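Local structure of Lin1840 protein (Listeria innocua serovar 6a, 4ZOC) at residues V266-G272 with V298-T304; A289-M294 with C306-L311; P403-G407 with F527-A532; G424-F429 with R534-L540. The protein probably hydrolyses terminal, non-reducing beta-D-glucosyl residues with release of beta-D-glucose, and takes part in beta-1,2-glucan metabolism. The protein carries 2 engineered substitutions. All coordinates share one frame; numbering follows the deposited sequence.

Contact 1: V266-G272 with V298-T304. Engineered in segment 266-272: A270 (natural residue Asp). With BGC (beta-D-glucopyranose), chain G.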
loop_
_atom_site.group_PDB
_atom_site.type_symbol
_atom_site.label_atom_id
_atom_site.label_comp_id
_atom_site.label_asym_id
_atom_site.label_seq_id
_atom_site.Cartn_x
_atom_site.Cartn_y
_atom_site.Cartn_z
ATOM N N VAL A 266 24.082 -20.982 7.799
ATOM C CA VAL A 266 24.037 -19.981 8.832
ATOM C C VAL A 266 22.887 -19.012 8.475
ATOM O O VAL A 266 22.857 -18.485 7.383
ATOM C CB VAL A 266 25.386 -19.276 8.996
ATOM C CG1 VAL A 266 25.284 -18.031 9.902
ATOM C CG2 VAL A 266 26.437 -20.290 9.532
ATOM N N LEU A 267 21.968 -18.813 9.427
ATOM C CA LEU A 267 20.996 -17.706 9.360
ATOM C C LEU A 267 21.566 -16.596 10.272
ATOM O O LEU A 267 21.756 -16.797 11.523
ATOM C CB LEU A 267 19.594 -18.207 9.762
ATOM C CG LEU A 267 18.470 -17.159 9.769
ATOM C CD1 LEU A 267 18.253 -16.577 8.362
ATOM C CD2 LEU A 267 17.219 -17.713 10.338
ATOM N N ILE A 268 21.939 -15.459 9.678
ATOM C CA ILE A 268 22.492 -14.295 10.400
ATOM C C ILE A 268 21.423 -13.220 10.479
ATOM O O ILE A 268 20.618 -13.035 9.543
ATOM C CB ILE A 268 23.808 -13.756 9.651
ATOM C CG1 ILE A 268 24.478 -12.627 10.473
ATOM C CG2 ILE A 268 23.494 -13.312 8.217
ATOM C CD1 ILE A 268 25.769 -12.025 9.805
ATOM N N SER A 269 21.360 -12.543 11.602
ATOM C CA SER A 269 20.490 -11.406 11.742
ATOM C C SER A 269 20.936 -10.256 10.923
ATOM O O SER A 269 22.130 -10.033 10.744
ATOM C CB SER A 269 20.358 -10.970 13.220
ATOM O OG SER A 269 21.462 -10.178 13.702
ATOM N N ALA A 270 19.974 -9.457 10.438
ATOM C CA ALA A 270 20.289 -8.107 10.040
ATOM C C ALA A 270 20.839 -7.340 11.272
ATOM O O ALA A 270 20.688 -7.814 12.455
ATOM C CB ALA A 270 19.078 -7.435 9.416
ATOM N N TRP A 271 21.445 -6.148 11.057
ATOM C CA TRP A 271 22.108 -5.438 12.126
ATOM C C TRP A 271 21.163 -5.072 13.264
ATOM O O TRP A 271 20.219 -4.352 13.075
ATOM C CB TRP A 271 22.796 -4.201 11.632
ATOM C CG TRP A 271 23.619 -3.423 12.656
ATOM C CD1 TRP A 271 23.152 -2.766 13.748
ATOM C CD2 TRP A 271 25.029 -3.194 12.633
ATOM N NE1 TRP A 271 24.157 -2.124 14.396
ATOM C CE2 TRP A 271 25.327 -2.357 13.723
ATOM C CE3 TRP A 271 26.034 -3.493 11.728
ATOM C CZ2 TRP A 271 26.626 -1.899 13.987
ATOM C CZ3 TRP A 271 27.326 -3.085 12.012
ATOM C CH2 TRP A 271 27.603 -2.261 13.101
ATOM N N GLY A 272 21.481 -5.598 14.462
ATOM C CA GLY A 272 20.715 -5.381 15.636
ATOM C C GLY A 272 19.296 -5.972 15.630
ATOM O O GLY A 272 18.560 -5.726 16.595
ATOM N N VAL A 298 18.064 -18.478 14.328
ATOM C CA VAL A 298 19.039 -17.432 14.020
ATOM C C VAL A 298 20.341 -17.899 14.679
ATOM O O VAL A 298 20.376 -18.089 15.875
ATOM C CB VAL A 298 18.621 -16.042 14.569
ATOM C CG1 VAL A 298 19.742 -15.052 14.348
ATOM C CG2 VAL A 298 17.363 -15.534 13.882
ATOM N N ASP A 299 21.366 -18.076 13.869
ATOM C CA ASP A 299 22.641 -18.606 14.329
ATOM C C ASP A 299 23.621 -17.586 14.795
ATOM O O ASP A 299 24.557 -17.925 15.520
ATOM C CB ASP A 299 23.272 -19.428 13.246
ATOM C CG ASP A 299 22.362 -20.560 12.798
ATOM O OD1 ASP A 299 21.694 -21.186 13.678
ATOM O OD2 ASP A 299 22.394 -20.876 11.599
ATOM N N LEU A 300 23.475 -16.350 14.313
ATOM C CA LEU A 300 24.564 -15.335 14.438
ATOM C C LEU A 300 23.951 -13.979 14.603
ATOM O O LEU A 300 23.232 -13.537 13.693
ATOM C CB LEU A 300 25.456 -15.428 13.183
ATOM C CG LEU A 300 26.718 -14.559 13.158
ATOM C CD1 LEU A 300 27.601 -14.702 14.421
ATOM C CD2 LEU A 300 27.474 -14.756 11.828
ATOM N N GLU A 301 24.202 -13.362 15.752
ATOM C CA GLU A 301 23.649 -12.088 16.154
ATOM C C GLU A 301 24.599 -10.977 15.755
ATOM O O GLU A 301 25.736 -10.912 16.228
ATOM C CB GLU A 301 23.390 -12.055 17.655
ATOM C CG GLU A 301 22.814 -10.720 18.140
ATOM C CD GLU A 301 22.274 -10.753 19.491
ATOM O OE1 GLU A 301 22.490 -11.768 20.182
ATOM O OE2 GLU A 301 21.671 -9.718 19.898
ATOM N N MET A 302 24.123 -10.138 14.823
ATOM C CA MET A 302 24.976 -9.121 14.278
ATOM C C MET A 302 25.002 -7.861 15.174
ATOM O O MET A 302 24.053 -7.045 15.183
ATOM C CB MET A 302 24.469 -8.734 12.877
ATOM C CG MET A 302 25.328 -7.662 12.228
ATOM S SD MET A 302 24.821 -7.111 10.574
ATOM C CE MET A 302 25.024 -8.598 9.585
ATOM N N MET A 303 26.081 -7.710 15.974
ATOM C CA MET A 303 26.362 -6.422 16.720
ATOM C C MET A 303 25.417 -5.991 17.820
ATOM O O MET A 303 25.382 -4.866 18.255
ATOM C CB MET A 303 26.617 -5.319 15.730
ATOM C CG MET A 303 28.075 -5.321 15.266
ATOM S SD MET A 303 29.264 -4.997 16.633
ATOM C CE MET A 303 29.002 -3.243 16.896
ATOM N N THR A 304 24.714 -6.971 18.366
ATOM C CA THR A 304 23.954 -6.829 19.631
ATOM C C THR A 304 24.296 -8.016 20.536
ATOM O O THR A 304 24.946 -8.977 20.090
ATOM C CB THR A 304 22.411 -6.608 19.406
ATOM O OG1 THR A 304 21.879 -7.624 18.513
ATOM C CG2 THR A 304 22.205 -5.253 18.840
HETATM C C2 BGC G . 24.240 1.216 11.540
HETATM C C3 BGC G . 22.940 0.346 11.459
HETATM C C4 BGC G . 22.651 -0.187 10.007
HETATM C C5 BGC G . 23.963 -0.839 9.515
HETATM C C6 BGC G . 23.738 -1.367 8.134
HETATM C C1 BGC G . 25.366 0.390 11.031
HETATM O O1 BGC G . 26.618 1.105 11.158
HETATM O O2 BGC G . 24.515 1.631 12.874
HETATM O O3 BGC G . 21.825 1.107 11.970
HETATM O O4 BGC G . 21.471 -1.072 9.927
HETATM O O5 BGC G . 25.113 0.055 9.673
HETATM O O6 BGC G . 23.530 -0.248 7.277
HETATM O O HOH W 1 20.856 -8.530 16.119
#
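V266 begins the contact by laying CG1 against the CB atoms of D299 and L300. At L267 the backbone is held in both directions: its N donates to D299 OD2 (3.0 Å), approaching from above the carboxylate plane, and its O receives D299 N at 2.7 Å and, weakly, L300 N. The same carboxylate also forms salt bridges with R258 and R331, which leaves it little liberty to turn. I268 is bridged to L300, and its CD1 reaches M302 CE at 3.5 Å. Here strands 266-268 and 301-302, the seventh and eighth of the parallel sheet, meet edge to edge and close the TIM barrel. S269 N then donates almost straight to L300 O (171° at the hydrogen). With chi1 at 80°, S269 OG stands between its own N and carbonyl carbon, where it takes M302 N at 2.9 Å, gives its proton to A270 O, and accepts from a water that also donates to T304 OG1. A270, an engineered residue replacing Asp, points its CB away from the partner segment. W271 lies between protein and sugar: glucose C1 is 3.7 Å above the centre of one indole face, while M303 CB sits over the other, 3.9 Å from the centroid of the six-membered ring. M302 SD approaches the ring obliquely, a Met-aromatic contact, and R572 of the second subunit bonds both W271 O and the glucose. G272 N bonds to M302 O at 3.0 Å; its positive phi (66°) by itself favours glycine, and G272 CA lies 3.5 Å from T304 CG2.

Contact 2: A289-M294 with C306-L311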
loop_
_atom_site.group_PDB
_atom_site.type_symbol
_atom_site.label_atom_id
_atom_site.label_comp_id
_atom_site.label_asym_id
_atom_site.label_seq_id
_atom_site.Cartn_x
_atom_site.Cartn_y
_atom_site.Cartn_z
ATOM N N ALA A 289 14.162 -11.823 23.675
ATOM C CA ALA A 289 14.710 -11.632 22.327
ATOM C C ALA A 289 15.662 -12.771 21.952
ATOM O O ALA A 289 15.541 -13.404 20.888
ATOM C CB ALA A 289 15.425 -10.299 22.223
ATOM N N ALA A 290 16.559 -13.104 22.891
ATOM C CA ALA A 290 17.470 -14.248 22.735
ATOM C C ALA A 290 16.728 -15.557 22.607
ATOM O O ALA A 290 16.976 -16.379 21.730
ATOM C CB ALA A 290 18.434 -14.282 23.952
ATOM N N GLN A 291 15.804 -15.797 23.510
ATOM C CA GLN A 291 15.088 -17.066 23.451
ATOM C C GLN A 291 14.350 -17.241 22.132
ATOM O O GLN A 291 14.439 -18.255 21.500
ATOM C CB GLN A 291 14.084 -17.165 24.602
ATOM C CG GLN A 291 13.355 -18.481 24.658
ATOM C CD GLN A 291 12.252 -18.503 25.714
ATOM O OE1 GLN A 291 12.264 -17.772 26.714
ATOM N NE2 GLN A 291 11.307 -19.386 25.505
ATOM N N PHE A 292 13.558 -16.238 21.753
ATOM C CA PHE A 292 12.674 -16.392 20.573
ATOM C C PHE A 292 13.512 -16.427 19.279
ATOM O O PHE A 292 13.233 -17.173 18.394
ATOM C CB PHE A 292 11.627 -15.264 20.539
ATOM C CG PHE A 292 10.795 -15.141 21.793
ATOM C CD1 PHE A 292 10.554 -16.252 22.603
ATOM C CD2 PHE A 292 10.197 -13.945 22.115
ATOM C CE1 PHE A 292 9.760 -16.109 23.741
ATOM C CE2 PHE A 292 9.373 -13.816 23.242
ATOM C CZ PHE A 292 9.185 -14.905 24.035
ATOM N N SER A 293 14.615 -15.679 19.244
ATOM C CA SER A 293 15.508 -15.719 18.082
ATOM C C SER A 293 16.185 -17.050 17.941
ATOM O O SER A 293 16.263 -17.549 16.868
ATOM C CB SER A 293 16.511 -14.540 18.087
ATOM O OG SER A 293 15.771 -13.315 18.005
ATOM N N MET A 294 16.661 -17.644 19.040
ATOM C CA MET A 294 17.264 -18.971 18.899
ATOM C C MET A 294 16.218 -20.060 18.561
ATOM O O MET A 294 16.487 -20.970 17.778
ATOM C CB MET A 294 18.104 -19.374 20.120
ATOM C CG MET A 294 18.900 -20.630 19.831
ATOM S SD MET A 294 20.522 -20.672 20.588
ATOM C CE MET A 294 21.468 -19.863 19.317
ATOM N N CYS A 306 22.119 -9.789 22.949
ATOM C CA CYS A 306 21.168 -10.612 23.565
ATOM C C CYS A 306 21.695 -12.027 23.801
ATOM O O CYS A 306 21.592 -12.540 24.919
ATOM C CB CYS A 306 19.840 -10.707 22.743
ATOM S SG CYS A 306 19.144 -9.085 22.426
ATOM N N TYR A 307 22.223 -12.676 22.758
ATOM C CA TYR A 307 22.778 -14.009 22.924
ATOM C C TYR A 307 23.858 -14.052 23.963
ATOM O O TYR A 307 23.798 -14.864 24.937
ATOM C CB TYR A 307 23.298 -14.614 21.619
ATOM C CG TYR A 307 22.209 -15.119 20.623
ATOM C CD1 TYR A 307 20.838 -15.186 20.962
ATOM C CD2 TYR A 307 22.573 -15.505 19.337
ATOM C CE1 TYR A 307 19.918 -15.679 20.079
ATOM C CE2 TYR A 307 21.651 -16.017 18.454
ATOM C CZ TYR A 307 20.294 -16.057 18.811
ATOM O OH TYR A 307 19.377 -16.595 17.979
ATOM N N ILE A 308 24.848 -13.188 23.762
ATOM C CA ILE A 308 26.038 -13.213 24.621
ATOM C C ILE A 308 25.697 -13.073 26.123
ATOM O O ILE A 308 26.228 -13.806 26.962
ATOM C CB ILE A 308 27.095 -12.260 24.036
ATOM C CG1 ILE A 308 28.490 -12.661 24.516
ATOM C CG2 ILE A 308 26.831 -10.812 24.346
ATOM C CD1 ILE A 308 29.146 -13.712 23.657
ATOM N N HIS A 309 24.776 -12.172 26.455
ATOM C CA HIS A 309 24.433 -11.911 27.849
ATOM C C HIS A 309 23.322 -12.812 28.416
ATOM O O HIS A 309 23.284 -13.028 29.639
ATOM C CB HIS A 309 24.123 -10.425 28.055
ATOM C CG HIS A 309 25.307 -9.531 27.861
ATOM N ND1 HIS A 309 26.584 -9.890 28.227
ATOM C CD2 HIS A 309 25.412 -8.295 27.307
ATOM C CE1 HIS A 309 27.431 -8.928 27.883
ATOM N NE2 HIS A 309 26.742 -7.945 27.334
ATOM N N GLU A 310 22.486 -13.401 27.577
ATOM C CA GLU A 310 21.280 -14.156 28.071
ATOM C C GLU A 310 21.188 -15.680 27.833
ATOM O O GLU A 310 20.412 -16.396 28.550
ATOM C CB GLU A 310 19.971 -13.555 27.498
ATOM C CG GLU A 310 19.870 -12.070 27.707
ATOM C CD GLU A 310 19.556 -11.660 29.120
ATOM O OE1 GLU A 310 19.253 -12.517 29.995
ATOM O OE2 GLU A 310 19.570 -10.426 29.367
ATOM N N LEU A 311 21.921 -16.212 26.854
ATOM C CA LEU A 311 21.785 -17.650 26.493
ATOM C C LEU A 311 22.187 -18.522 27.650
ATOM O O LEU A 311 21.558 -19.548 27.872
ATOM C CB LEU A 311 22.597 -18.015 25.263
ATOM C CG LEU A 311 22.032 -17.580 23.898
ATOM C CD1 LEU A 311 22.867 -18.173 22.800
ATOM C CD2 LEU A 311 20.612 -18.062 23.699
#
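Y307 reaches across from one helix to touch A290, S293 and M294 on another, and its ring shows how a single aromatic side chain can span a helix pair. From CB the side chain is directed by a chi1 of -75°, which sets CG anti to the carbonyl carbon and sends the ring toward helix 286-295. CD1 meets A290 CB at 3.9 Å, the methyl lying in the plane of the ring at its edge. CE1, the next atom along, comes to 3.4 Å from A290 O, again near the ring plane. CE2, on the other edge, and CZ at the tip lie under M294 CE, which sits over the face in a CH-pi contact. M294 was deposited in two conformers, so this part of the packing is less certain. At the tip, OH nears M294 N at 3.1 Å, but the angle is too poor for a hydrogen bond; the hydroxyl is bonded instead to V298 O. S293 CB lies 3.5 Å from Y307 OH, while S293 OG turns back into its own helix and donates to A289 O (2.9 Å), which S293 N reaches from the opposite face of the carbonyl. Nearer the start of helix 306-316, A290 CB fits as a knob into the hole formed by C306, Y307, E310 and L311, with C306 O at 3.7 Å. The short helical segments approach to 9.1 Å between axes and cross at -107°, far from parallel. These helices flank strand 301-302 in sequence, so the packing belongs to the helical outer layer of the TIM barrel.

Contact 3: P403-G407 with F527-A532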
loop_
_atom_site.group_PDB
_atom_site.type_symbol
_atom_site.label_atom_id
_atom_site.label_comp_id
_atom_site.label_asym_id
_atom_site.label_seq_id
_atom_site.Cartn_x
_atom_site.Cartn_y
_atom_site.Cartn_z
ATOM N N PRO A 403 31.420 14.075 -8.220
ATOM C CA PRO A 403 32.030 12.740 -8.140
ATOM C C PRO A 403 31.119 11.652 -7.566
ATOM O O PRO A 403 31.515 10.466 -7.522
ATOM C CB PRO A 403 33.234 12.930 -7.202
ATOM C CG PRO A 403 32.877 14.161 -6.407
ATOM C CD PRO A 403 31.933 15.002 -7.209
ATOM N N ASP A 404 29.900 12.038 -7.150
ATOM C CA ASP A 404 28.947 11.106 -6.527
ATOM C C ASP A 404 28.186 10.296 -7.599
ATOM O O ASP A 404 26.962 10.479 -7.849
ATOM C CB ASP A 404 28.019 11.857 -5.610
ATOM C CG ASP A 404 27.112 10.945 -4.778
ATOM O OD1 ASP A 404 27.277 9.695 -4.751
ATOM O OD2 ASP A 404 26.189 11.517 -4.178
ATOM N N ILE A 405 28.904 9.395 -8.214
ATOM C CA ILE A 405 28.353 8.496 -9.290
ATOM C C ILE A 405 28.588 7.020 -9.044
ATOM O O ILE A 405 28.245 6.219 -9.911
ATOM C CB ILE A 405 28.864 8.845 -10.744
ATOM C CG1 ILE A 405 30.336 9.196 -10.765
ATOM C CG2 ILE A 405 28.085 10.071 -11.277
ATOM C CD1 ILE A 405 31.253 8.070 -10.365
ATOM N N LEU A 406 29.065 6.657 -7.836
ATOM C CA LEU A 406 29.382 5.251 -7.512
ATOM C C LEU A 406 28.204 4.539 -6.933
ATOM O O LEU A 406 28.193 3.311 -6.941
ATOM C CB LEU A 406 30.538 5.121 -6.535
ATOM C CG LEU A 406 31.886 5.806 -6.971
ATOM C CD1 LEU A 406 32.951 5.580 -5.916
ATOM C CD2 LEU A 406 32.313 5.323 -8.312
ATOM N N GLY A 407 27.197 5.270 -6.499
ATOM C CA GLY A 407 25.983 4.690 -5.920
ATOM C C GLY A 407 26.005 4.518 -4.464
ATOM O O GLY A 407 27.039 4.500 -3.854
ATOM N N PHE A 527 23.162 4.770 -11.201
ATOM C CA PHE A 527 24.557 5.076 -10.827
ATOM C C PHE A 527 25.430 3.971 -11.408
ATOM O O PHE A 527 25.343 2.830 -11.024
ATOM C CB PHE A 527 24.689 5.181 -9.321
ATOM C CG PHE A 527 23.980 6.353 -8.725
ATOM C CD1 PHE A 527 24.234 7.660 -9.150
ATOM C CD2 PHE A 527 23.007 6.158 -7.721
ATOM C CE1 PHE A 527 23.670 8.742 -8.497
ATOM C CE2 PHE A 527 22.442 7.213 -7.116
ATOM C CZ PHE A 527 22.756 8.512 -7.490
ATOM N N PRO A 528 26.271 4.309 -12.412
ATOM C CA PRO A 528 26.969 3.227 -13.120
ATOM C C PRO A 528 28.195 2.679 -12.410
ATOM O O PRO A 528 28.682 1.582 -12.795
ATOM C CB PRO A 528 27.417 3.861 -14.435
ATOM C CG PRO A 528 26.560 5.066 -14.592
ATOM C CD PRO A 528 26.244 5.555 -13.177
ATOM N N GLY A 529 28.703 3.423 -11.416
ATOM C CA GLY A 529 29.933 3.024 -10.681
ATOM C C GLY A 529 31.160 3.730 -11.206
ATOM O O GLY A 529 31.120 4.846 -11.725
ATOM N N THR A 530 32.286 3.043 -11.035
ATOM C CA THR A 530 33.592 3.579 -11.271
ATOM C C THR A 530 33.798 4.132 -12.652
ATOM O O THR A 530 34.433 5.185 -12.797
ATOM C CB THR A 530 34.661 2.485 -10.923
ATOM O OG1 THR A 530 34.560 2.143 -9.501
ATOM C CG2 THR A 530 36.059 2.974 -11.259
ATOM N N GLU A 531 33.174 3.518 -13.661
ATOM C CA GLU A 531 33.400 3.980 -15.017
ATOM C C GLU A 531 32.281 4.918 -15.498
ATOM O O GLU A 531 32.136 5.122 -16.776
ATOM C CB GLU A 531 33.580 2.787 -15.964
ATOM C CG GLU A 531 34.875 2.028 -15.700
ATOM C CD GLU A 531 36.105 2.769 -16.155
ATOM O OE1 GLU A 531 36.245 2.999 -17.348
ATOM O OE2 GLU A 531 36.953 3.031 -15.304
ATOM N N ALA A 532 31.481 5.463 -14.561
ATOM C CA ALA A 532 30.286 6.295 -14.904
ATOM C C ALA A 532 30.436 7.266 -16.118
ATOM O O ALA A 532 29.623 7.275 -17.041
ATOM C CB ALA A 532 29.758 7.027 -13.684
#
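One backbone hydrogen bond, G529 N to I405 O at 3.2 Å, ties the two loops together, its donor tilted only slightly from the carbonyl plane. Around it, aliphatic side chains pack on one another and on the backbone. I405 CB rests on A532 CB at 3.6 Å, and its chi1 of 41° turns the CG1 branch so that CD1 extends to 3.5 Å from G529 O. L406 sends CD2 against the backbone of G529, 3.5 Å from its C atom, and on to T530 N. At the other end G407 CA lies 3.7 Å from F527 CB; the F527 ring continues past it, with D404 O and I405 CA standing obliquely to the ring. G407 and G529 both have positive phi, at backbone angles that suit glycine.

Further out, G529 to A532 form a type I turn, and E531 occupies the N-cap of the helix that follows, salt-bridged to R364 and R534. T530 OG1 is bonded to V99 N, and D404 OD1 to N468 ND2. F505, from strand 500-505, packs on I405, F527 and P528. In the C-terminal family domain the two loops follow parallel strands 393-397 and 521-524 of its mixed sheet, separated by two others, and lead toward helices 421-426 and 532-541.

Contact 4: G424-F429 with R534-L540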
loop_
_atom_site.group_PDB
_atom_site.type_symbol
_atom_site.label_atom_id
_atom_site.label_comp_id
_atom_site.label_asym_id
_atom_site.label_seq_id
_atom_site.Cartn_x
_atom_site.Cartn_y
_atom_site.Cartn_z
ATOM N N GLY A 424 34.738 12.006 -18.435
ATOM C CA GLY A 424 34.343 11.004 -19.431
ATOM C C GLY A 424 34.073 11.677 -20.788
ATOM O O GLY A 424 34.584 11.233 -21.835
ATOM N N LEU A 425 33.357 12.793 -20.795
ATOM C CA LEU A 425 33.018 13.422 -22.082
ATOM C C LEU A 425 34.270 13.979 -22.787
ATOM O O LEU A 425 34.393 13.893 -24.024
ATOM C CB LEU A 425 31.965 14.561 -21.876
ATOM C CG LEU A 425 30.557 14.182 -21.450
ATOM C CD1 LEU A 425 29.621 15.351 -21.751
ATOM C CD2 LEU A 425 30.109 12.935 -22.139
ATOM N N ARG A 426 35.210 14.500 -22.003
ATOM C CA ARG A 426 36.390 15.164 -22.611
ATOM C C ARG A 426 37.359 14.168 -23.180
ATOM O O ARG A 426 38.182 14.541 -24.017
ATOM C CB ARG A 426 37.110 16.044 -21.560
ATOM C CG ARG A 426 36.353 17.314 -21.167
ATOM C CD ARG A 426 37.259 18.254 -20.371
ATOM N NE ARG A 426 36.485 19.405 -19.940
ATOM C CZ ARG A 426 36.165 20.443 -20.682
ATOM N NH1 ARG A 426 36.553 20.526 -21.937
ATOM N NH2 ARG A 426 35.437 21.400 -20.148
ATOM N N GLU A 427 37.269 12.898 -22.789
ATOM C CA GLU A 427 38.006 11.848 -23.494
ATOM C C GLU A 427 37.516 11.621 -24.903
ATOM O O GLU A 427 38.210 11.023 -25.686
ATOM C CB GLU A 427 37.917 10.518 -22.741
ATOM C CG GLU A 427 38.604 10.549 -21.381
ATOM C CD GLU A 427 38.557 9.218 -20.629
ATOM O OE1 GLU A 427 37.705 8.279 -20.866
ATOM O OE2 GLU A 427 39.395 9.111 -19.734
ATOM N N VAL A 428 36.295 12.035 -25.212
ATOM C CA VAL A 428 35.597 11.592 -26.467
ATOM C C VAL A 428 35.304 12.793 -27.348
ATOM O O VAL A 428 35.584 12.771 -28.552
ATOM C CB VAL A 428 34.312 10.829 -26.109
ATOM C CG1 VAL A 428 33.488 10.539 -27.321
ATOM C CG2 VAL A 428 34.670 9.543 -25.361
ATOM N N PHE A 429 34.803 13.850 -26.729
ATOM C CA PHE A 429 34.365 15.107 -27.401
ATOM C C PHE A 429 35.404 16.255 -27.244
ATOM O O PHE A 429 35.756 16.659 -26.177
ATOM C CB PHE A 429 32.980 15.527 -26.821
ATOM C CG PHE A 429 31.899 14.506 -27.033
ATOM C CD1 PHE A 429 31.206 14.447 -28.221
ATOM C CD2 PHE A 429 31.544 13.650 -26.031
ATOM C CE1 PHE A 429 30.208 13.467 -28.451
ATOM C CE2 PHE A 429 30.602 12.657 -26.236
ATOM C CZ PHE A 429 29.905 12.585 -27.427
ATOM N N ARG A 534 32.613 7.340 -18.533
ATOM C CA ARG A 534 32.999 6.671 -19.779
ATOM C C ARG A 534 31.782 5.954 -20.308
ATOM O O ARG A 534 31.507 6.004 -21.485
ATOM C CB ARG A 534 34.086 5.692 -19.599
ATOM C CG ARG A 534 35.327 6.370 -19.098
ATOM C CD ARG A 534 36.545 5.469 -19.132
ATOM N NE ARG A 534 37.751 6.268 -18.853
ATOM C CZ ARG A 534 38.687 5.993 -17.928
ATOM N NH1 ARG A 534 38.596 5.001 -17.059
ATOM N NH2 ARG A 534 39.727 6.778 -17.819
ATOM N N VAL A 535 30.993 5.348 -19.411
ATOM C CA VAL A 535 29.715 4.775 -19.808
ATOM C C VAL A 535 28.828 5.837 -20.521
ATOM O O VAL A 535 28.224 5.590 -21.569
ATOM C CB VAL A 535 28.965 4.183 -18.573
ATOM C CG1 VAL A 535 27.543 3.806 -18.851
ATOM C CG2 VAL A 535 29.690 2.988 -17.983
ATOM N N THR A 536 28.695 6.975 -19.869
ATOM C CA THR A 536 27.915 8.082 -20.354
ATOM C C THR A 536 28.452 8.535 -21.744
ATOM O O THR A 536 27.672 8.672 -22.718
ATOM C CB THR A 536 27.905 9.209 -19.375
ATOM O OG1 THR A 536 27.416 8.752 -18.075
ATOM C CG2 THR A 536 27.030 10.269 -19.854
ATOM N N ALA A 537 29.749 8.789 -21.822
ATOM C CA ALA A 537 30.345 9.261 -23.104
ATOM C C ALA A 537 30.163 8.244 -24.237
ATOM O O ALA A 537 29.792 8.618 -25.388
ATOM C CB ALA A 537 31.815 9.581 -22.886
ATOM N N ASP A 538 30.391 6.970 -23.948
ATOM C CA ASP A 538 30.227 5.920 -24.952
ATOM C C ASP A 538 28.782 5.774 -25.450
ATOM O O ASP A 538 28.574 5.638 -26.647
ATOM C CB ASP A 538 30.705 4.597 -24.453
ATOM C CG ASP A 538 32.235 4.537 -24.304
ATOM O OD1 ASP A 538 32.973 5.471 -24.713
ATOM O OD2 ASP A 538 32.686 3.559 -23.731
ATOM N N LEU A 539 27.799 5.892 -24.549
ATOM C CA LEU A 539 26.456 5.778 -24.989
ATOM C C LEU A 539 26.060 7.014 -25.794
ATOM O O LEU A 539 25.367 6.881 -26.796
ATOM C CB LEU A 539 25.521 5.608 -23.816
ATOM C CG LEU A 539 25.689 4.223 -23.183
ATOM C CD1 LEU A 539 25.037 4.278 -21.824
ATOM C CD2 LEU A 539 25.049 3.120 -23.958
ATOM N N LEU A 540 26.445 8.194 -25.347
ATOM C CA LEU A 540 26.096 9.453 -26.061
ATOM C C LEU A 540 26.690 9.521 -27.465
ATOM O O LEU A 540 26.101 10.114 -28.345
ATOM C CB LEU A 540 26.578 10.691 -25.277
ATOM C CG LEU A 540 25.840 10.920 -23.967
ATOM C CD1 LEU A 540 26.452 12.120 -23.252
ATOM C CD2 LEU A 540 24.355 11.138 -24.236
#
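Helices 421-426 and 532-541 pack on the same face of the mixed sheet in the C-terminal family domain, and they meet where G424 and L425 face A537. Without a side chain on G424, the backbones come close, its CA only 4.5 Å from R534 CA, and A537 CB settles 3.4 Å from G424 O. L425 CD2 bridges the pair, touching A537 CB at 3.8 Å and L540 CD1 at 3.9 Å. From the turn after the helix, V428 CG2 also reaches A537 CB; F429 CZ skirts L540 CB more loosely. Toward the strands below, L425 meets L395 and L540 meets V501.

On the solvent side E427 and R534 form a salt bridge. Side-on, R534 NE donates to E427 OE1 at 2.8 Å and R534 NH2 to E427 OE2 at 3.0 Å, both oxygens accepting through their syn lone pairs. Carboxylate and guanidinium planes are 14° apart, nearly coplanar. Such a two-pronged grip restrains the rotation of both groups at this exposed side of the contact. With its NH1 bonded to E531, R534 lies between two carboxylates, so that its positive charge is probably balanced on two sides.

The four contacts fall into two pairs. Contacts 1 and 2, centres 11 Å apart, lie in the N-terminal TIM barrel and alternate along the chain: strand 266-268, helix 286-295, strand 301-302, helix 306-316. They touch directly, E301 OE1 of contact 1 being hydrogen-bonded to Y307 N of contact 2, which joins the closing strands to the helical layer outside. Contacts 3 and 4 alternate likewise in the C-terminal family domain, 14 Å apart by centre, their loops and helices following strands of the mixed sheet. Contacts 1 and 3 are about 31 Å apart between centres, contacts 2 and 4 about 54 Å. Of the four, contact 1 alone holds a residue of the glucose pocket.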